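Local coordinates for putative hydrolase YdeN (Bacillus subtilis, PDB 1UXO), which probably acts as a serine hydrolase of the alpha/beta-hydrolase fold, its substrate and reaction not established, at residues F146-D149 with L150-I154. The protein carries 2 engineered substitutions. Residues are numbered along the deposited sequence; the frame is centred on the assembly and turned at random. Where two conformers were deposited one is given.
Sequences FSKD and LAQQI
Phe146 begins this example of successive i to i+4 bonding: its carbonyl O accepts a hydrogen bond from Leu150 N at 3.1 Å, the donor standing 39° out of the carbonyl plane. The Phe146 ring turns away from Leu150 and receives a cation-pi contact from Lys103. One residue on, Ser147 O takes Ala151 N in a straighter bond of 2.9 Å, while its buried hydroxyl is hydrogen-bonded to Gly100 O. Lys148 O binds Gln152 N, and the aliphatic base of Gln152 folds back over the same oxygen, CG lying 3.4 Å from Lys148 O. Gln152 CG stands beside Gln152's own backbone N (chi1 -63°), which directs the chain back toward the preceding turn; its amide reaches across to the Lys148 chain, Gln152 NE2 4.0 Å from Lys148 CG.

Asp149 supplies the last of the four bonds between 146-149 and 150-154, its O holding Gln153 N at 3.0 Å in the carbonyl plane. In one of two Asp149 conformers the side chains also meet: the carboxylate and amide planes are turned 32° from each other, with Asp149 OD1 3.6 Å from Gln153 CD. Tentatively, then, a water joins them, giving one hydrogen to Gln153 OE1 at 2.8 Å and making a weak bond to Asp149 OD2, which also forms a salt bridge with Lys103.

The two segments follow one another on helix 144-153, the crossover of a beta-alpha-beta unit in the alpha/beta-hydrolase sheet, with Ile154 just past its end. Ser147 lies about 6 Å, side chain to side chain, from Asp139, a predicted charge-relay residue. Ala151 packs on Val133 of strand 128-136 and Leu158 of strand 157-161, and Ile154 meets His121 and Ile124 of helix 121-127.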
loop_
_atom_site.group_PDB
_atom_site.type_symbol
_atom_site.label_atom_id
_atom_site.label_comp_id
_atom_site.label_asym_id
_atom_site.label_seq_id
_atom_site.Cartn_x
_atom_site.Cartn_y
_atom_site.Cartn_z
ATOM N N PHE A 146 -13.376 6.234 3.790
ATOM C CA PHE A 146 -12.051 6.873 3.670
ATOM C C PHE A 146 -11.249 6.288 2.493
ATOM O O PHE A 146 -10.449 6.998 1.816
ATOM C CB PHE A 146 -11.239 6.643 4.935
ATOM C CG PHE A 146 -11.673 7.416 6.161
ATOM C CD1 PHE A 146 -13.010 7.763 6.440
ATOM C CD2 PHE A 146 -10.708 7.718 7.079
ATOM C CE1 PHE A 146 -13.356 8.435 7.612
ATOM C CE2 PHE A 146 -11.033 8.395 8.288
ATOM C CZ PHE A 146 -12.348 8.761 8.547
ATOM N N SER A 147 -11.422 4.988 2.246
ATOM C CA SER A 147 -10.712 4.303 1.166
ATOM C C SER A 147 -11.356 4.649 -0.179
ATOM O O SER A 147 -10.677 4.872 -1.161
ATOM C CB SER A 147 -10.701 2.786 1.385
ATOM O OG SER A 147 -9.935 2.452 2.528
ATOM N N LYS A 148 -12.677 4.748 -0.205
ATOM C CA LYS A 148 -13.384 5.137 -1.404
ATOM C C LYS A 148 -13.044 6.606 -1.779
ATOM O O LYS A 148 -12.812 6.905 -2.949
ATOM C CB LYS A 148 -14.917 4.960 -1.194
ATOM C CG LYS A 148 -15.716 5.322 -2.458
ATOM C CD LYS A 148 -17.145 4.796 -2.444
ATOM C CE LYS A 148 -17.684 4.573 -3.853
ATOM N NZ LYS A 148 -18.965 3.789 -3.999
ATOM N N ASP A 149 -12.961 7.479 -0.763
ATOM C CA ASP A 149 -12.587 8.896 -0.898
ATOM C C ASP A 149 -11.218 8.962 -1.527
ATOM O O ASP A 149 -11.021 9.665 -2.514
ATOM C CB ASP A 149 -12.521 9.524 0.491
ATOM C CG ASP A 149 -12.257 11.065 0.522
ATOM O OD1 ASP A 149 -12.290 11.762 -0.534
ATOM O OD2 ASP A 149 -11.913 11.652 1.601
ATOM N N LEU A 150 -10.265 8.194 -0.996
ATOM C CA LEU A 150 -8.914 8.199 -1.536
ATOM C C LEU A 150 -8.883 7.697 -2.994
ATOM O O LEU A 150 -8.199 8.305 -3.861
ATOM C CB LEU A 150 -8.002 7.318 -0.647
ATOM C CG LEU A 150 -6.621 7.038 -1.199
ATOM C CD1 LEU A 150 -5.877 8.348 -1.453
ATOM C CD2 LEU A 150 -5.816 6.150 -0.327
ATOM N N ALA A 151 -9.623 6.594 -3.277
ATOM C CA ALA A 151 -9.717 6.088 -4.629
ATOM C C ALA A 151 -10.188 7.161 -5.618
ATOM O O ALA A 151 -9.679 7.298 -6.732
ATOM C CB ALA A 151 -10.580 4.828 -4.699
ATOM N N GLN A 152 -11.139 7.944 -5.200
ATOM C CA GLN A 152 -11.574 9.068 -6.044
ATOM C C GLN A 152 -10.506 10.131 -6.219
ATOM O O GLN A 152 -10.305 10.665 -7.331
ATOM C CB GLN A 152 -12.825 9.731 -5.471
ATOM C CG GLN A 152 -14.031 8.848 -5.409
ATOM C CD GLN A 152 -15.138 9.351 -4.526
ATOM O OE1 GLN A 152 -14.947 10.282 -3.702
ATOM N NE2 GLN A 152 -16.289 8.690 -4.616
ATOM N N GLN A 153 -9.850 10.500 -5.141
ATOM C CA GLN A 153 -8.827 11.552 -5.176
ATOM C C GLN A 153 -7.652 11.211 -6.113
ATOM O O GLN A 153 -7.069 12.099 -6.763
ATOM C CB GLN A 153 -8.304 11.769 -3.768
ATOM C CG GLN A 153 -9.317 12.429 -2.878
ATOM C CD GLN A 153 -8.855 12.550 -1.465
ATOM O OE1 GLN A 153 -8.269 11.607 -0.905
ATOM N NE2 GLN A 153 -9.091 13.733 -0.861
ATOM N N ILE A 154 -7.291 9.928 -6.155
ATOM C CA ILE A 154 -6.173 9.471 -6.979
ATOM C C ILE A 154 -6.587 8.615 -8.180
ATOM O O ILE A 154 -5.748 7.934 -8.730
ATOM C CB ILE A 154 -5.036 8.758 -6.154
ATOM C CG1 ILE A 154 -5.511 7.411 -5.570
ATOM C CG2 ILE A 154 -4.463 9.714 -5.077
ATOM C CD1 ILE A 154 -4.361 6.506 -5.114
HETATM O O HOH W 1 -9.084 11.199 1.765
#